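ATP-dependent CLP protease, putative (Plasmodium falciparum, PDB 2F6I) probably cleaves proteins into small peptides as the S14-family serine protease of an ATP-dependent Clp system, represented here by its catalytic domain. Local coordinates at residues R40-D46 / I71-S77; I82-L86 / L157-L161; I88-F92 / V113-S117; G121-P127 / G195-I201. All coordinates share one frame; numbering follows the deposited sequence.

Contact 1 of 4, residues R40-D46 / I71-S77; sequences RIIYLTD and IKIYINS
Arg40, at positive phi in the Schellman motif that ends helix 30-37, gives its carbonyl to Lys72 N (O to N, 2.9 Å) and lays NH1 beside Ile71 CG1; the guanidinium continues to Ser97 OG. From here the strands run parallel in one-to-one register, crossing at -21°. Ile41 brings CG2 to Tyr74 CE1 (3.5 Å) on the face that also carries Lys72 and Tyr43. Ile42 bonds Lys72 O through its N and Tyr74 N through its O, while its side chain joins Ile73 on the other face. The Tyr43 ring lies alongside that of Tyr74, planes 38° and centroids 5.1 Å apart; Tyr74 CD1 sits over one face of Tyr43, toward its rim. Leu44 N bonds Tyr74 O, its O accepts from Asn76 N, and its CG, anti to N (chi1 174°), turns CD2 toward Ile75 CG2. Thr45 packs CG2 on Asn76 CB, and Asp46 O takes the hydroxyl of Ser77 (OG to O, 2.8 Å). The pair forms the parallel strands of a beta-alpha-beta unit, 41-44 outermost in this chain's sheet: crossover helix 50-66 covers Ile42, helix 109-116 covers Leu44 and Ile75, Leu61 of a neighbouring subunit packs on both tyrosines, and strand 99-104 continues the sheet beyond 71-77.

Contact 2 of 4, residues I82-L86 / L157-L161; sequences INEGL and LKKLL
Ile82 and Leu157 form the centre of this apolar helix pair, their side chains sliding past each other in opposite directions so that Ile82 CG2 meets Leu157 CB at 3.7 Å. The two branches of Ile82 divide the work: with CG1 beside the backbone N (chi1 -68°) and the chain extended, CD1 reaches on to Leu161 CD1 at 3.8 Å and to the aliphatic part of Lys158, whose CG is 4.0 Å from CD1. Both are crossed at about a right angle. Leu157 splits in the same way. Its CD1 touches the amide of Asn83, 3.4 Å from ND2, and its CD2 faces Leu86 CD1. That same Leu86 methyl also meets Leu160 CD2, at 4.1 Å. No hydrogen bond crosses the contact, and the axes stay 10.7 Å apart at 37°, a distance that branched side chains from both helices bridge. Farther out, Gln135 touches both Ile82 and Lys158, whose side chain is about 6 Å from that of the predicted active-site His134. Asn128 of a neighbouring subunit packs on Leu86 and Leu160, and Arg130 of the same subunit on Asn83, while helix 109-116 lies against Leu86 and Leu161, closing a three-helix cluster at the start of helix 82-94.

Contact 3 of 4, residues I88-F92 / V113-S117; sequences ILDIF and VILAS
Phe92 and Ile114 meet where helix 82-94 passes the C-terminal end of helix 109-116, the backbones coming nearest at the CA atoms of Leu89 and Ile114, 6.5 Å apart. Ile114 makes contact through two branches: CG2 presses obliquely against the Phe92 ring, 3.4 Å from CZ, and CD1 meets Ile88 CG2 at 3.9 Å. Both neighbours cross it at about a right angle. Leu89, its CG anti to the backbone N (chi1 -162°), sends CD1 to Ser117, 3.5 Å from OG, and leans CD2 loosely toward Val113. Ser117 OG lies obliquely to the Phe92 ring, 3.8 Å from Phe92 CD2. Ile73 adds to the packing on Phe92, and Phe168 of helix 151-169 covers Val113 and Ser117. The serine is the one polar side chain in the contact, and its hydrogen bond goes back into the last turn of the helix it follows: OG gives its proton to Ile114 O (2.7 Å), which also accepts from Ser117 N at 3.1 Å on the same face of the carbonyl plane. With its proton spent there, the hydroxyl can lie against leucine and phenylalanine carbons, so the cohesion across the contact probably rests on dispersion and the exclusion of water.

Contact 4 of 4, residues G121-P127 / G195-I201; sequences GKRKSLP and GIIDEVI
The Arg123 guanidinium meets the Asp198 carboxylate at its edge, the planes 39° apart, where strands 123-125 and 199-200 pair at the 199-200 end of the parallel sheet of the Clp protease alpha/beta fold. One face of the guanidinium lies against the backbone of 196-197, with Ile196 O 3.1 Å above the plane near the rim. Arg123 NH2 reaches Asp198 OD1 at 3.0 Å, and although that oxygen is nearly in the guanidinium plane, the approach is from above the carboxylate, 46° out of its plane. OD2 is met on its anti side by Arg123 N (2.8 Å) and takes weak bonds from Arg123 NE and Gly121 N, so one carboxylate ties the backbone at Gly121 and Arg123 to the arginine side chain. Gly195 O, in the Schellman motif that ends helix 188-194, receives weak bonds from NH1 and NH2, while NH1 also bonds Ala116 O and Phe168 O. Charge pairing of this kind probably keeps the aspartate ionised. The backbone adds Asp198 N to Arg123 O at 2.7 Å and Ile201 N to Ser125 O at 3.1 Å. On the face of Lys124 and Glu199 the two chains run side by side, a longer salt bridge joining NZ to OE2 at 3.5 Å, and Ile201 packs across Lys124 and against Leu126. Asp90 of a neighbouring subunit adjoins Leu126 and Pro127, and Tyr94 of that subunit adjoins Ile201. On the opposite face, Ser125 CB rests on Ile197 CD1, 3.4 Å away.

Overall arrangement
Contacts 1 and 4 lie on the same five-stranded parallel sheet, one at each end of its strand order, with centres about 14 Å apart and no direct touch. Contact 3 bridges them: Phe92 packs on Ile73 and Ile114 on Ile75 of contact 1, with Ile73 CD1 3.3 Å from Phe92 CZ, and Ala116 O is 2.8 Å from Arg123 NH1 of contact 4, a probable hydrogen bond. Contact 2 shares helix 82-94 with contact 3 and meets it where Leu161 CD2 lies 3.5 Å from Val113 CG2. It also comes closest to the predicted active-site His134, about 6 Å from Lys158, against about 11 Å from Val113 in contact 3 and about 10 Å from Ile196 in contact 4, side chain to side chain.

Contact 1 of 4, residues R40-D46 / I71-S77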
# COMPACT_ATOMS: atom_id res chain seq x y z
N ARG C 40 -8.00 45.26 -4.21
CA ARG C 40 -7.04 45.31 -3.11
C ARG C 40 -7.45 44.42 -1.94
O ARG C 40 -7.06 44.67 -0.80
CB ARG C 40 -6.88 46.74 -2.61
CG ARG C 40 -6.46 47.72 -3.67
CD ARG C 40 -5.31 48.57 -3.16
NE ARG C 40 -4.21 48.55 -4.11
CZ ARG C 40 -2.94 48.70 -3.77
NH1 ARG C 40 -2.59 48.89 -2.51
NH2 ARG C 40 -2.00 48.66 -4.71
N ILE C 41 -8.22 43.38 -2.22
CA ILE C 41 -8.68 42.48 -1.17
C ILE C 41 -8.08 41.09 -1.35
O ILE C 41 -8.24 40.46 -2.39
CB ILE C 41 -10.22 42.42 -1.16
CG1 ILE C 41 -10.77 43.82 -0.92
CG2 ILE C 41 -10.70 41.46 -0.08
CD1 ILE C 41 -12.28 43.93 -0.93
N ILE C 42 -7.38 40.62 -0.33
CA ILE C 42 -6.73 39.31 -0.36
C ILE C 42 -7.21 38.39 0.75
O ILE C 42 -7.62 38.84 1.82
CB ILE C 42 -5.19 39.46 -0.23
CG1 ILE C 42 -4.63 40.19 -1.44
CG2 ILE C 42 -4.54 38.08 -0.08
CD1 ILE C 42 -3.13 40.39 -1.37
N TYR C 43 -7.15 37.09 0.48
CA TYR C 43 -7.55 36.09 1.46
C TYR C 43 -6.36 35.24 1.90
O TYR C 43 -5.60 34.74 1.07
CB TYR C 43 -8.63 35.17 0.89
CG TYR C 43 -9.96 35.82 0.64
CD1 TYR C 43 -10.12 36.74 -0.39
CD2 TYR C 43 -11.07 35.51 1.43
CE1 TYR C 43 -11.35 37.34 -0.63
CE2 TYR C 43 -12.30 36.11 1.20
CZ TYR C 43 -12.44 37.02 0.17
OH TYR C 43 -13.66 37.61 -0.07
N LEU C 44 -6.20 35.11 3.21
CA LEU C 44 -5.15 34.29 3.78
C LEU C 44 -5.97 33.26 4.55
O LEU C 44 -6.06 33.30 5.77
CB LEU C 44 -4.28 35.11 4.74
CG LEU C 44 -3.21 34.34 5.53
CD1 LEU C 44 -2.33 33.55 4.58
CD2 LEU C 44 -2.36 35.32 6.33
N THR C 45 -6.59 32.35 3.80
CA THR C 45 -7.44 31.33 4.38
C THR C 45 -6.89 29.91 4.25
O THR C 45 -7.63 28.94 4.33
CB THR C 45 -8.85 31.38 3.76
OG1 THR C 45 -8.74 31.29 2.33
CG2 THR C 45 -9.55 32.68 4.13
N ASP C 46 -5.58 29.81 4.07
CA ASP C 46 -4.91 28.52 3.94
C ASP C 46 -3.83 28.42 5.00
O ASP C 46 -3.58 29.37 5.73
CB ASP C 46 -4.25 28.38 2.57
CG ASP C 46 -4.89 27.31 1.71
OD1 ASP C 46 -5.18 26.22 2.24
OD2 ASP C 46 -5.10 27.57 0.50
N ILE C 71 -4.58 47.89 1.55
CA ILE C 71 -4.78 46.51 1.15
C ILE C 71 -5.50 45.82 2.30
O ILE C 71 -5.06 45.91 3.45
CB ILE C 71 -3.43 45.79 0.90
CG1 ILE C 71 -2.71 46.42 -0.29
CG2 ILE C 71 -3.67 44.30 0.66
CD1 ILE C 71 -1.33 45.84 -0.54
N LYS C 72 -6.61 45.15 2.01
CA LYS C 72 -7.36 44.44 3.03
C LYS C 72 -7.10 42.94 2.95
O LYS C 72 -7.15 42.36 1.86
CB LYS C 72 -8.86 44.70 2.88
CG LYS C 72 -9.70 43.97 3.91
CD LYS C 72 -11.20 44.07 3.62
CE LYS C 72 -11.72 45.49 3.80
NZ LYS C 72 -13.19 45.54 3.59
N ILE C 73 -6.83 42.33 4.09
CA ILE C 73 -6.55 40.90 4.14
C ILE C 73 -7.43 40.15 5.14
O ILE C 73 -7.35 40.38 6.35
CB ILE C 73 -5.07 40.63 4.50
CG1 ILE C 73 -4.16 41.23 3.43
CG2 ILE C 73 -4.82 39.13 4.62
CD1 ILE C 73 -2.69 40.96 3.65
N TYR C 74 -8.28 39.25 4.63
CA TYR C 74 -9.13 38.44 5.50
C TYR C 74 -8.25 37.29 5.96
O TYR C 74 -7.56 36.67 5.15
CB TYR C 74 -10.34 37.90 4.74
CG TYR C 74 -11.36 38.94 4.36
CD1 TYR C 74 -11.52 39.34 3.03
CD2 TYR C 74 -12.19 39.53 5.32
CE1 TYR C 74 -12.48 40.29 2.67
CE2 TYR C 74 -13.15 40.48 4.97
CZ TYR C 74 -13.29 40.85 3.64
OH TYR C 74 -14.23 41.79 3.28
N ILE C 75 -8.27 37.00 7.26
CA ILE C 75 -7.44 35.92 7.79
C ILE C 75 -8.22 34.84 8.52
O ILE C 75 -8.98 35.13 9.45
CB ILE C 75 -6.36 36.47 8.74
CG1 ILE C 75 -5.56 37.57 8.04
CG2 ILE C 75 -5.43 35.35 9.18
CD1 ILE C 75 -4.55 38.27 8.94
N ASN C 76 -8.01 33.60 8.09
CA ASN C 76 -8.64 32.41 8.65
C ASN C 76 -7.61 31.33 8.39
O ASN C 76 -7.70 30.59 7.42
CB ASN C 76 -9.94 32.09 7.90
CG ASN C 76 -10.67 30.88 8.47
OD1 ASN C 76 -10.20 30.24 9.41
ND2 ASN C 76 -11.82 30.57 7.89
N SER C 77 -6.60 31.25 9.26
CA SER C 77 -5.52 30.30 9.09
C SER C 77 -4.96 29.76 10.40
O SER C 77 -4.84 30.49 11.38
CB SER C 77 -4.38 30.96 8.29
OG SER C 77 -3.19 30.20 8.34

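Contact 2 of 4, residues I82-L86 / L157-L161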
# COMPACT_ATOMS: atom_id res chain seq x y z
N ILE C 82 6.93 29.09 10.53
CA ILE C 82 7.31 30.36 11.12
C ILE C 82 8.26 31.14 10.21
O ILE C 82 8.20 32.37 10.17
CB ILE C 82 7.94 30.16 12.52
CG1 ILE C 82 6.87 29.66 13.49
CG2 ILE C 82 8.53 31.47 13.02
CD1 ILE C 82 7.33 29.52 14.93
N ASN C 83 9.12 30.43 9.49
CA ASN C 83 10.04 31.09 8.56
C ASN C 83 9.24 31.79 7.47
O ASN C 83 9.46 32.96 7.16
CB ASN C 83 10.98 30.08 7.90
CG ASN C 83 12.24 29.84 8.70
OD1 ASN C 83 13.03 30.75 8.94
ND2 ASN C 83 12.45 28.59 9.11
N GLU C 84 8.30 31.05 6.89
CA GLU C 84 7.45 31.59 5.84
C GLU C 84 6.55 32.67 6.41
O GLU C 84 6.12 33.58 5.69
CB GLU C 84 6.62 30.47 5.20
CG GLU C 84 7.47 29.40 4.54
CD GLU C 84 8.46 29.97 3.53
OE1 GLU C 84 8.01 30.61 2.55
OE2 GLU C 84 9.68 29.80 3.71
N GLY C 85 6.27 32.58 7.70
CA GLY C 85 5.42 33.56 8.35
C GLY C 85 6.18 34.86 8.53
O GLY C 85 5.68 35.94 8.21
N LEU C 86 7.41 34.76 9.03
CA LEU C 86 8.24 35.93 9.24
C LEU C 86 8.60 36.58 7.90
O LEU C 86 8.88 37.77 7.84
CB LEU C 86 9.51 35.53 10.00
CG LEU C 86 9.21 35.10 11.44
CD1 LEU C 86 10.44 34.45 12.06
CD2 LEU C 86 8.76 36.31 12.24
N LEU C 157 13.07 30.74 16.56
CA LEU C 157 11.98 31.30 15.77
C LEU C 157 10.74 31.59 16.59
O LEU C 157 9.98 32.51 16.28
CB LEU C 157 11.64 30.38 14.60
CG LEU C 157 12.76 30.20 13.57
CD1 LEU C 157 12.29 29.29 12.45
CD2 LEU C 157 13.17 31.56 13.01
N LYS C 158 10.52 30.80 17.64
CA LYS C 158 9.36 30.99 18.50
C LYS C 158 9.58 32.19 19.41
O LYS C 158 8.70 33.04 19.55
CB LYS C 158 9.08 29.75 19.35
CG LYS C 158 8.66 28.53 18.54
CD LYS C 158 7.36 27.93 19.06
CE LYS C 158 6.19 28.88 18.86
NZ LYS C 158 4.89 28.27 19.29
N LYS C 159 10.76 32.26 20.02
CA LYS C 159 11.09 33.38 20.90
C LYS C 159 10.96 34.67 20.10
O LYS C 159 10.44 35.67 20.60
CB LYS C 159 12.50 33.23 21.44
N LEU C 160 11.42 34.64 18.86
CA LEU C 160 11.36 35.81 17.99
C LEU C 160 9.90 36.13 17.68
O LEU C 160 9.51 37.30 17.64
CB LEU C 160 12.14 35.54 16.70
CG LEU C 160 12.25 36.67 15.68
CD1 LEU C 160 12.83 37.92 16.34
CD2 LEU C 160 13.14 36.23 14.52
N LEU C 161 9.10 35.09 17.45
CA LEU C 161 7.69 35.29 17.16
C LEU C 161 7.07 35.99 18.36
O LEU C 161 6.33 36.97 18.21
CB LEU C 161 7.00 33.93 16.92
CG LEU C 161 5.53 33.89 16.49
CD1 LEU C 161 5.18 32.50 16.02
CD2 LEU C 161 4.62 34.30 17.63

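Contact 3 of 4, residues I88-F92 / V113-S117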
# COMPACT_ATOMS: atom_id res chain seq x y z
N ILE C 88 6.49 36.71 5.31
CA ILE C 88 5.31 37.48 4.97
C ILE C 88 5.29 38.77 5.79
O ILE C 88 4.89 39.83 5.30
CB ILE C 88 4.02 36.68 5.24
CG1 ILE C 88 3.94 35.49 4.28
CG2 ILE C 88 2.80 37.57 5.09
CD1 ILE C 88 2.72 34.61 4.49
N LEU C 89 5.72 38.67 7.04
CA LEU C 89 5.76 39.82 7.93
C LEU C 89 6.72 40.87 7.38
O LEU C 89 6.40 42.06 7.38
CB LEU C 89 6.20 39.39 9.34
CG LEU C 89 5.90 40.36 10.49
CD1 LEU C 89 4.39 40.51 10.64
CD2 LEU C 89 6.51 39.83 11.78
N ASP C 90 7.88 40.43 6.90
CA ASP C 90 8.86 41.35 6.33
C ASP C 90 8.25 42.09 5.15
O ASP C 90 8.36 43.32 5.06
CB ASP C 90 10.12 40.60 5.86
CG ASP C 90 11.12 40.37 6.97
OD1 ASP C 90 11.14 41.16 7.93
OD2 ASP C 90 11.91 39.41 6.87
N ILE C 91 7.62 41.35 4.25
CA ILE C 91 7.00 41.93 3.07
C ILE C 91 5.92 42.91 3.50
O ILE C 91 5.77 43.99 2.92
CB ILE C 91 6.37 40.83 2.18
CG1 ILE C 91 7.47 39.90 1.66
CG2 ILE C 91 5.63 41.46 1.00
CD1 ILE C 91 8.55 40.60 0.86
N PHE C 92 5.16 42.53 4.53
CA PHE C 92 4.10 43.37 5.06
C PHE C 92 4.61 44.77 5.35
O PHE C 92 4.03 45.76 4.90
CB PHE C 92 3.56 42.78 6.36
CG PHE C 92 2.18 42.20 6.24
CD1 PHE C 92 1.91 41.18 5.34
CD2 PHE C 92 1.16 42.67 7.06
CE1 PHE C 92 0.63 40.63 5.25
CE2 PHE C 92 -0.12 42.12 6.99
CZ PHE C 92 -0.38 41.10 6.08
N VAL C 113 -0.11 36.63 14.51
CA VAL C 113 0.86 37.71 14.49
C VAL C 113 0.63 38.63 13.29
O VAL C 113 0.68 39.85 13.41
CB VAL C 113 2.30 37.17 14.41
CG1 VAL C 113 3.29 38.32 14.37
CG2 VAL C 113 2.58 36.27 15.62
N ILE C 114 0.36 38.03 12.13
CA ILE C 114 0.10 38.81 10.92
C ILE C 114 -1.15 39.65 11.16
O ILE C 114 -1.21 40.82 10.77
CB ILE C 114 -0.12 37.89 9.70
CG1 ILE C 114 1.18 37.16 9.37
CG2 ILE C 114 -0.60 38.71 8.51
CD1 ILE C 114 1.05 36.14 8.25
N LEU C 115 -2.15 39.04 11.79
CA LEU C 115 -3.39 39.74 12.10
C LEU C 115 -3.07 40.96 12.96
O LEU C 115 -3.55 42.06 12.70
CB LEU C 115 -4.33 38.80 12.86
CG LEU C 115 -5.59 39.39 13.51
CD1 LEU C 115 -6.52 39.95 12.44
CD2 LEU C 115 -6.29 38.30 14.31
N ALA C 116 -2.23 40.75 13.97
CA ALA C 116 -1.84 41.81 14.89
C ALA C 116 -0.93 42.89 14.30
O ALA C 116 -0.81 43.98 14.86
CB ALA C 116 -1.19 41.20 16.12
N SER C 117 -0.29 42.59 13.18
CA SER C 117 0.61 43.56 12.56
C SER C 117 -0.11 44.53 11.63
O SER C 117 0.53 45.36 10.98
CB SER C 117 1.72 42.85 11.79
OG SER C 117 1.19 42.04 10.77

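Contact 4 of 4, residues G121-P127 / G195-I201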
# COMPACT_ATOMS: atom_id res chain seq x y z
N GLY C 121 -5.33 50.36 14.58
CA GLY C 121 -6.63 50.98 14.43
C GLY C 121 -7.43 50.32 13.33
O GLY C 121 -8.63 50.53 13.21
N LYS C 122 -6.76 49.50 12.52
CA LYS C 122 -7.43 48.82 11.42
C LYS C 122 -7.32 47.30 11.49
O LYS C 122 -7.35 46.62 10.47
CB LYS C 122 -6.90 49.33 10.08
CG LYS C 122 -7.21 50.79 9.82
CD LYS C 122 -6.84 51.21 8.40
CE LYS C 122 -7.19 52.67 8.16
NZ LYS C 122 -6.89 53.11 6.76
N ARG C 123 -7.20 46.78 12.70
CA ARG C 123 -7.11 45.34 12.91
C ARG C 123 -8.46 44.94 13.48
O ARG C 123 -8.84 45.36 14.58
CB ARG C 123 -6.00 45.01 13.90
CG ARG C 123 -4.62 45.49 13.45
CD ARG C 123 -3.59 45.25 14.54
NE ARG C 123 -4.00 45.86 15.80
CZ ARG C 123 -3.39 45.67 16.96
NH1 ARG C 123 -2.33 44.88 17.04
NH2 ARG C 123 -3.85 46.26 18.06
N LYS C 124 -9.21 44.14 12.73
CA LYS C 124 -10.53 43.72 13.16
C LYS C 124 -10.73 42.21 13.19
O LYS C 124 -9.86 41.44 12.77
CB LYS C 124 -11.59 44.35 12.25
CG LYS C 124 -11.50 45.86 12.16
CD LYS C 124 -12.60 46.43 11.27
CE LYS C 124 -12.51 47.95 11.18
NZ LYS C 124 -13.62 48.52 10.37
N SER C 125 -11.89 41.81 13.69
CA SER C 125 -12.24 40.41 13.79
C SER C 125 -13.74 40.24 13.91
O SER C 125 -14.41 41.02 14.59
CB SER C 125 -11.56 39.78 15.02
OG SER C 125 -12.10 38.50 15.30
N LEU C 126 -14.28 39.22 13.23
CA LEU C 126 -15.70 38.94 13.32
C LEU C 126 -15.92 38.30 14.69
O LEU C 126 -14.99 37.72 15.26
CB LEU C 126 -16.12 38.01 12.18
CG LEU C 126 -16.23 38.69 10.81
CD1 LEU C 126 -16.47 37.66 9.73
CD2 LEU C 126 -17.36 39.71 10.83
N PRO C 127 -17.14 38.39 15.23
CA PRO C 127 -17.56 37.87 16.53
C PRO C 127 -17.15 36.45 16.96
O PRO C 127 -16.61 36.26 18.05
CB PRO C 127 -19.08 38.02 16.49
CG PRO C 127 -19.29 39.18 15.60
CD PRO C 127 -18.31 38.91 14.49
N GLY C 195 -4.84 42.96 22.90
CA GLY C 195 -4.12 43.89 22.06
C GLY C 195 -3.78 43.35 20.68
O GLY C 195 -2.92 43.90 19.99
N ILE C 196 -4.45 42.27 20.28
CA ILE C 196 -4.22 41.66 18.97
C ILE C 196 -5.04 42.37 17.89
O ILE C 196 -4.56 42.57 16.78
CB ILE C 196 -4.58 40.16 19.00
CG1 ILE C 196 -3.59 39.41 19.90
CG2 ILE C 196 -4.54 39.58 17.58
CD1 ILE C 196 -3.93 37.95 20.12
N ILE C 197 -6.27 42.72 18.22
CA ILE C 197 -7.14 43.43 17.28
C ILE C 197 -7.63 44.71 17.95
O ILE C 197 -7.65 44.81 19.17
CB ILE C 197 -8.37 42.58 16.87
CG1 ILE C 197 -9.16 42.19 18.12
CG2 ILE C 197 -7.91 41.36 16.09
CD1 ILE C 197 -10.43 41.43 17.82
N ASP C 198 -8.03 45.68 17.14
CA ASP C 198 -8.51 46.94 17.66
C ASP C 198 -10.01 46.94 17.96
O ASP C 198 -10.45 47.55 18.93
CB ASP C 198 -8.19 48.07 16.68
CG ASP C 198 -6.72 48.10 16.31
OD1 ASP C 198 -5.88 48.24 17.22
OD2 ASP C 198 -6.41 47.97 15.11
N GLU C 199 -10.78 46.24 17.14
CA GLU C 199 -12.22 46.19 17.37
C GLU C 199 -12.93 44.96 16.83
O GLU C 199 -12.47 44.33 15.88
CB GLU C 199 -12.88 47.45 16.79
CG GLU C 199 -12.45 47.79 15.38
CD GLU C 199 -13.05 49.10 14.90
OE1 GLU C 199 -12.92 50.12 15.62
OE2 GLU C 199 -13.64 49.12 13.80
N VAL C 200 -14.04 44.63 17.47
CA VAL C 200 -14.86 43.49 17.09
C VAL C 200 -16.02 44.00 16.25
O VAL C 200 -16.84 44.78 16.72
CB VAL C 200 -15.43 42.77 18.33
CG1 VAL C 200 -16.33 41.62 17.90
CG2 VAL C 200 -14.30 42.26 19.21
N ILE C 201 -16.08 43.56 14.99
CA ILE C 201 -17.14 44.00 14.10
C ILE C 201 -18.52 43.59 14.61
O ILE C 201 -18.74 42.44 14.98
CB ILE C 201 -16.94 43.41 12.69
CG1 ILE C 201 -15.61 43.90 12.11
CG2 ILE C 201 -18.10 43.82 11.78
CD1 ILE C 201 -15.19 43.20 10.84